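Local coordinates for protein mycosin-1 (PDB 4KB5) that acts as a subtilisin-like serine protease that cleaves EspB and may regulate ESX-1 type VII secretion and virulence in mycobacteria, at residues 31-36 with 298-303; 63-68 with 125-130; 105-110 with 117-122. One frame throughout, in Å; residues are numbered along the deposited sequence.

Interaction 1: residues 31-36 with 298-303; sequences TPTVMP and ATPGED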
# COMPACT_ATOMS: atom_id res chain seq x y z
N THR A 31 -0.76 20.15 -6.23
CA THR A 31 -1.53 19.75 -7.41
C THR A 31 -0.63 18.94 -8.34
O THR A 31 0.51 19.33 -8.56
CB THR A 31 -2.06 20.99 -8.18
OG1 THR A 31 -2.85 21.80 -7.30
CG2 THR A 31 -2.92 20.59 -9.38
N PRO A 32 -1.14 17.81 -8.89
CA PRO A 32 -0.32 17.06 -9.85
C PRO A 32 -0.14 17.84 -11.15
O PRO A 32 -0.91 18.76 -11.44
CB PRO A 32 -1.16 15.80 -10.12
CG PRO A 32 -2.56 16.20 -9.77
CD PRO A 32 -2.41 17.13 -8.60
N THR A 33 0.87 17.47 -11.92
CA THR A 33 1.18 18.16 -13.16
C THR A 33 1.56 17.15 -14.26
O THR A 33 1.28 15.95 -14.12
CB THR A 33 2.25 19.27 -12.94
OG1 THR A 33 2.49 19.97 -14.17
CG2 THR A 33 3.57 18.71 -12.43
N VAL A 34 2.14 17.62 -15.36
CA VAL A 34 2.57 16.73 -16.44
C VAL A 34 4.04 16.95 -16.77
O VAL A 34 4.57 18.04 -16.55
CB VAL A 34 1.69 16.88 -17.71
CG1 VAL A 34 0.21 16.65 -17.38
CG2 VAL A 34 1.89 18.23 -18.37
N MET A 35 4.70 15.91 -17.27
CA MET A 35 6.08 16.04 -17.79
C MET A 35 6.05 16.65 -19.19
O MET A 35 5.13 16.39 -19.98
CB MET A 35 6.82 14.69 -17.82
CG MET A 35 7.03 14.01 -16.47
SD MET A 35 8.14 14.86 -15.33
CE MET A 35 9.70 14.75 -16.20
N PRO A 36 7.08 17.45 -19.53
CA PRO A 36 7.17 18.03 -20.87
C PRO A 36 7.04 16.99 -21.99
O PRO A 36 7.59 15.90 -21.89
CB PRO A 36 8.57 18.65 -20.88
CG PRO A 36 8.80 19.02 -19.45
CD PRO A 36 8.17 17.92 -18.65
N ALA A 298 3.24 13.64 -13.16
CA ALA A 298 4.22 14.37 -12.38
C ALA A 298 3.60 15.12 -11.22
O ALA A 298 2.39 15.30 -11.15
CB ALA A 298 5.00 15.34 -13.28
N THR A 299 4.45 15.52 -10.28
CA THR A 299 4.07 16.51 -9.29
C THR A 299 5.15 17.61 -9.36
O THR A 299 6.25 17.35 -9.85
CB THR A 299 4.01 15.93 -7.86
OG1 THR A 299 5.29 15.40 -7.51
CG2 THR A 299 2.94 14.83 -7.74
N PRO A 300 4.82 18.84 -8.89
CA PRO A 300 5.80 19.93 -8.94
C PRO A 300 7.01 19.68 -8.04
O PRO A 300 6.87 19.09 -6.97
CB PRO A 300 5.01 21.14 -8.42
CG PRO A 300 3.57 20.78 -8.60
CD PRO A 300 3.53 19.30 -8.36
N GLY A 301 8.18 20.12 -8.48
CA GLY A 301 9.40 20.03 -7.69
C GLY A 301 10.22 21.30 -7.84
O GLY A 301 9.92 22.13 -8.70
N GLU A 302 11.26 21.44 -7.03
CA GLU A 302 12.06 22.67 -6.97
C GLU A 302 12.70 23.05 -8.30
O GLU A 302 12.73 24.23 -8.66
CB GLU A 302 13.13 22.56 -5.87
CG GLU A 302 12.57 22.27 -4.49
CD GLU A 302 13.62 22.38 -3.40
OE1 GLU A 302 14.26 23.45 -3.31
OE2 GLU A 302 13.80 21.40 -2.65
N ASP A 303 13.21 22.06 -9.03
CA ASP A 303 13.80 22.31 -10.35
C ASP A 303 12.91 21.82 -11.49
O ASP A 303 13.40 21.45 -12.56
CB ASP A 303 15.18 21.64 -10.44
CG ASP A 303 16.19 22.26 -9.51
OD1 ASP A 303 16.64 23.39 -9.78
OD2 ASP A 303 16.54 21.62 -8.50

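Interaction 2: residues 63-68 with 125-130; sequences GVTVAV and DVRLLS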
# COMPACT_ATOMS: atom_id res chain seq x y z
N GLY A 63 -18.33 -5.35 -8.50
CA GLY A 63 -18.84 -5.91 -7.25
C GLY A 63 -17.87 -5.86 -6.09
O GLY A 63 -18.19 -6.33 -5.00
N VAL A 64 -16.69 -5.29 -6.30
CA VAL A 64 -15.67 -5.28 -5.26
C VAL A 64 -15.43 -3.87 -4.74
O VAL A 64 -15.39 -2.92 -5.51
CB VAL A 64 -14.33 -5.89 -5.76
CG1 VAL A 64 -13.27 -5.84 -4.66
CG2 VAL A 64 -14.54 -7.32 -6.25
N THR A 65 -15.24 -3.74 -3.43
CA THR A 65 -14.98 -2.44 -2.81
C THR A 65 -13.55 -2.39 -2.30
O THR A 65 -13.12 -3.27 -1.56
CB THR A 65 -15.98 -2.18 -1.66
OG1 THR A 65 -17.31 -2.12 -2.20
CG2 THR A 65 -15.68 -0.87 -0.93
N VAL A 66 -12.82 -1.37 -2.73
CA VAL A 66 -11.44 -1.17 -2.31
C VAL A 66 -11.32 0.10 -1.49
O VAL A 66 -11.72 1.19 -1.94
CB VAL A 66 -10.48 -1.09 -3.52
CG1 VAL A 66 -9.03 -0.97 -3.06
CG2 VAL A 66 -10.66 -2.31 -4.42
N ALA A 67 -10.77 -0.05 -0.29
CA ALA A 67 -10.46 1.09 0.56
C ALA A 67 -9.06 1.58 0.27
O ALA A 67 -8.09 0.80 0.22
CB ALA A 67 -10.62 0.72 2.03
N VAL A 68 -8.94 2.88 0.09
CA VAL A 68 -7.65 3.49 -0.20
C VAL A 68 -7.27 4.29 1.03
O VAL A 68 -7.88 5.33 1.32
CB VAL A 68 -7.72 4.37 -1.45
CG1 VAL A 68 -6.35 4.92 -1.81
CG2 VAL A 68 -8.31 3.59 -2.61
N ASP A 125 -13.99 -1.13 -12.67
CA ASP A 125 -15.35 -1.26 -12.16
C ASP A 125 -15.48 -1.31 -10.62
O ASP A 125 -16.60 -1.45 -10.11
CB ASP A 125 -16.05 -2.50 -12.75
CG ASP A 125 -16.45 -2.31 -14.21
OD1 ASP A 125 -16.80 -1.19 -14.63
OD2 ASP A 125 -16.45 -3.33 -14.94
N VAL A 126 -14.38 -1.19 -9.88
CA VAL A 126 -14.46 -1.28 -8.40
C VAL A 126 -15.17 -0.06 -7.79
O VAL A 126 -15.17 1.02 -8.37
CB VAL A 126 -13.09 -1.42 -7.70
CG1 VAL A 126 -12.43 -2.76 -8.01
CG2 VAL A 126 -12.15 -0.25 -8.02
N ARG A 127 -15.76 -0.25 -6.61
CA ARG A 127 -16.15 0.87 -5.75
C ARG A 127 -14.92 1.28 -4.95
O ARG A 127 -14.22 0.43 -4.39
CB ARG A 127 -17.29 0.46 -4.82
CG ARG A 127 -17.83 1.58 -3.94
CD ARG A 127 -19.03 1.10 -3.14
NE ARG A 127 -19.87 2.20 -2.67
CZ ARG A 127 -21.19 2.14 -2.51
NH1 ARG A 127 -21.85 1.02 -2.78
NH2 ARG A 127 -21.86 3.21 -2.09
N LEU A 128 -14.61 2.58 -4.95
CA LEU A 128 -13.47 3.11 -4.20
C LEU A 128 -13.93 3.86 -2.95
O LEU A 128 -14.86 4.69 -3.02
CB LEU A 128 -12.63 4.04 -5.09
CG LEU A 128 -11.93 3.44 -6.32
CD1 LEU A 128 -11.62 4.49 -7.37
CD2 LEU A 128 -10.66 2.68 -5.91
N LEU A 129 -13.30 3.57 -1.81
CA LEU A 129 -13.54 4.30 -0.56
C LEU A 129 -12.26 4.99 -0.15
O LEU A 129 -11.23 4.36 -0.06
CB LEU A 129 -13.92 3.34 0.56
CG LEU A 129 -15.25 2.59 0.62
CD1 LEU A 129 -15.29 1.86 1.96
CD2 LEU A 129 -16.46 3.50 0.46
N SER A 130 -12.34 6.29 0.12
CA SER A 130 -11.14 7.06 0.51
C SER A 130 -11.09 7.39 2.00
O SER A 130 -11.99 8.05 2.53
CB SER A 130 -11.03 8.36 -0.28
OG SER A 130 -9.92 9.10 0.19
O HOH W 1 -18.23 -2.44 -8.08
O HOH W 2 -7.25 8.29 0.62

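Interaction 3: residues 105-110 with 117-122; sequences TAAIIG and DGFVGM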
# COMPACT_ATOMS: atom_id res chain seq x y z
N THR A 105 -3.18 7.30 -6.46
CA THR A 105 -3.20 5.92 -5.94
C THR A 105 -4.51 5.25 -6.31
O THR A 105 -4.51 4.14 -6.86
CB THR A 105 -3.02 5.89 -4.40
OG1 THR A 105 -1.81 6.59 -4.05
CG2 THR A 105 -2.91 4.45 -3.90
N ALA A 106 -5.62 5.94 -6.03
CA ALA A 106 -6.98 5.47 -6.34
C ALA A 106 -7.20 5.25 -7.83
O ALA A 106 -7.90 4.31 -8.23
CB ALA A 106 -8.02 6.46 -5.79
N ALA A 107 -6.64 6.12 -8.66
CA ALA A 107 -6.81 6.03 -10.11
C ALA A 107 -6.06 4.82 -10.66
O ALA A 107 -6.56 4.14 -11.55
CB ALA A 107 -6.35 7.31 -10.80
N ILE A 108 -4.87 4.54 -10.14
CA ILE A 108 -4.16 3.30 -10.51
C ILE A 108 -5.02 2.06 -10.20
O ILE A 108 -5.12 1.13 -11.02
CB ILE A 108 -2.76 3.24 -9.89
CG1 ILE A 108 -1.85 4.19 -10.69
CG2 ILE A 108 -2.18 1.81 -9.94
CD1 ILE A 108 -0.63 4.68 -9.94
N ILE A 109 -5.70 2.10 -9.05
CA ILE A 109 -6.50 0.96 -8.63
C ILE A 109 -7.72 0.83 -9.51
O ILE A 109 -8.00 -0.25 -10.03
CB ILE A 109 -6.90 1.05 -7.13
CG1 ILE A 109 -5.67 0.90 -6.22
CG2 ILE A 109 -7.96 0.00 -6.77
CD1 ILE A 109 -5.91 1.38 -4.79
N GLY A 110 -8.45 1.93 -9.69
CA GLY A 110 -9.78 1.85 -10.26
C GLY A 110 -10.18 2.93 -11.25
O GLY A 110 -11.34 3.03 -11.58
N ASP A 117 -7.77 9.24 -24.16
CA ASP A 117 -6.41 8.89 -23.71
C ASP A 117 -6.26 7.39 -23.49
O ASP A 117 -7.24 6.65 -23.50
CB ASP A 117 -5.99 9.68 -22.46
CG ASP A 117 -6.84 9.34 -21.23
OD1 ASP A 117 -6.74 8.20 -20.71
OD2 ASP A 117 -7.61 10.23 -20.79
N GLY A 118 -5.03 6.94 -23.27
CA GLY A 118 -4.78 5.52 -23.07
C GLY A 118 -4.67 5.07 -21.62
O GLY A 118 -4.26 3.93 -21.38
N PHE A 119 -5.04 5.92 -20.65
CA PHE A 119 -4.97 5.49 -19.24
C PHE A 119 -6.21 4.72 -18.82
O PHE A 119 -7.33 5.15 -19.07
CB PHE A 119 -4.72 6.62 -18.24
CG PHE A 119 -4.67 6.15 -16.81
CD1 PHE A 119 -5.85 6.00 -16.06
CD2 PHE A 119 -3.47 5.79 -16.22
CE1 PHE A 119 -5.82 5.53 -14.75
CE2 PHE A 119 -3.43 5.31 -14.92
CZ PHE A 119 -4.60 5.19 -14.18
N VAL A 120 -5.98 3.57 -18.18
CA VAL A 120 -7.02 2.90 -17.40
C VAL A 120 -6.38 2.28 -16.14
O VAL A 120 -5.20 1.87 -16.16
CB VAL A 120 -7.83 1.88 -18.24
CG1 VAL A 120 -6.95 0.72 -18.74
CG2 VAL A 120 -9.02 1.34 -17.46
N GLY A 121 -7.16 2.22 -15.06
CA GLY A 121 -6.73 1.55 -13.84
C GLY A 121 -6.82 0.03 -13.98
O GLY A 121 -7.42 -0.49 -14.93
N MET A 122 -6.23 -0.68 -13.03
CA MET A 122 -6.21 -2.15 -13.05
C MET A 122 -7.63 -2.71 -13.04
O MET A 122 -7.95 -3.65 -13.79
CB MET A 122 -5.37 -2.66 -11.86
CG MET A 122 -5.26 -4.17 -11.75
SD MET A 122 -4.11 -4.92 -12.93
CE MET A 122 -2.57 -4.14 -12.47

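Interaction 1: residues 31-36 with 298-303
Thr33 N donates to Ala298 O across 2.8 Å, and the N-H points almost straight at its acceptor (178°). The return bond from Ala298 N to Thr33 O is weak, longer at 3.2 Å and bent to 135° at the hydrogen. Together they make Thr33 and Ala298 an antiparallel hydrogen-bonded pair, but a lone bridge and not the start of a longer pairing.

Packing spreads from this pair along both chains. Thr33 holds OG1 anti to its backbone N (chi1 -177°), which sets CG2 between the backbone N and the carbonyl carbon. From there Thr33 CG2 lies 3.6 Å from Thr299 C and 3.8 Å from Ala298 CB. Ala298 CB points at residues 31-36 and meets a second neighbour, Met35 SD, also at 3.8 Å; the methionine chain, bent at chi2 and chi3, brings its sulfur alongside the methyl. At the other end of the contact the Pro300 ring lies against a backbone carbonyl, with CD 3.0 Å from Thr31 O.

Pro32 CB touches Ala298 O at 3.7 Å, while its ring also packs on Ala100, Tyr291 and Val296. Met35 N is hydrogen-bonded to Asn297 OD1, a further tie to strand 295-299. That strand is central in a three-stranded antiparallel sheet, between 288-289 and 306-307, and Thr299 pairs through its backbone with Val306. The contact thus fastens residues 31-36 to the end of strand 295-299, consistent with an N-terminal extension that wraps around the catalytic domain, tethered nearby by the Cys29-Cys98 disulfide.

Interaction 2: residues 63-68 with 125-130
Val64 O receives Arg127 N at 2.9 Å, the first of four backbone bonds that set residues 65-68 parallel to 127-130. Just before it, a water accepts from Gly63 N and donates to Asp125 O, bridging the two chains where they enter the sheet. Thr65 and Arg127 then lie side by side and point the same way. Thr65 OG1 sits 3.7 Å from Arg127 CB and stays near the aliphatic stem as far as CD, since the arginine is extended from CG to NE. With OG1 beside the backbone N (chi1 -63°), Thr65 CG2 is left anti to that N and meets Leu129 CG at 3.8 Å.

Val66 uses both backbone groups: its N reaches Arg127 O at 2.8 Å, and its O takes Leu129 N. On the face shared by Val66, Val68 and Leu128, the Val66 and Val126 side chains meet at an angle, with Val66 CG2 4.0 Å from Val126 CG1. Ala67 has its side chain on the same face as Thr65 and Leu129, and its CA approaches Leu129 O in a CA-H...O contact. At Val68, N bonds Leu129 O at 2.7 Å, while Val68 CG2 packs against Leu128 CD2 at 4.2 Å. A second water donates to both Val68 O and Ser130 OG; that hydroxyl also bonds Gly94 O.

The axes of 65-68 and 127-130 come within 4.6 Å, their directions 25° apart, within the seven-stranded parallel sheet of the subtilase fold. Strand 65-70 has 176-179 on its other flank. Helix 102-110 covers Val66, Val68 and Leu128 through Ile109, and helix 311-328 covers Val64, Val66 and Val126 through Ala323.

Interaction 3: residues 105-110 with 117-122
Ile108 O accepts Met122 N at 2.9 Å, with an N-H...O angle of 165°. This helix carbonyl is thereby bound by the loop that follows. Gly121, just ahead of the donor, comes very close: having no side chain, it lets its CA lie against two helix carbonyls, with Gly121 CA 3.3 Å from Ile108 O and 3.5 Å from Ala107 O. Met122 CB lies 3.9 Å from Ile108 O, after which the chain, bent at chi2 and chi3, leads away toward Tyr317 and Leu50.

Phe119 supplies the aromatic part. With CG anti to the backbone N (chi1 179°), the ring reaches the helix edge-on: Phe119 CZ is 3.4 Å from Ala107 O, and Ala107 C lies in the ring plane beyond the edge. The same atom, Phe119 CZ, is 4.4 Å from Ala107 CB. The ring also packs on Leu289. Upstream, Phe119 N donates to Asp117 OD1 at 2.8 Å through that oxygen's anti lone pair, an Asx turn that ties the start of residues 117-122, and Asp117 OD2 forms a salt bridge with Arg78.

All six touching residues are buried. Helix 102-110 follows His101, assigned with Asp70 and Ser312 as the probable charge-relay triad, the catalytic site characteristic of subtilases, and Thr105 OG1 is hydrogen-bonded to OD2 of Asp70. The loop folds back on the far end of a helix that starts beside this triad, before the chain enters strand 127-132 of the parallel sheet.

In the fold
From the N terminus, residues 31-36 come first and pair with 298-303 much later in the chain, so interaction 1 closes a loop of more than 260 residues that contains the other two contacts. Within it, 63-68 opens interaction 2, closed by 125-130; interaction 3, between 105-110 and 117-122, is nested inside that shorter loop. None cross. Interactions 2 and 3 touch directly: Leu128 CD2 lies 3.9 Å from Ile109 CG2, and Val126 CG2 packs on Gly110 CA, seating helix 102-110 on the parallel sheet. Interaction 1 stands apart, its centre about 27 Å from that of interaction 2, and ties what is probably the N-terminal extension to the small antiparallel sheet.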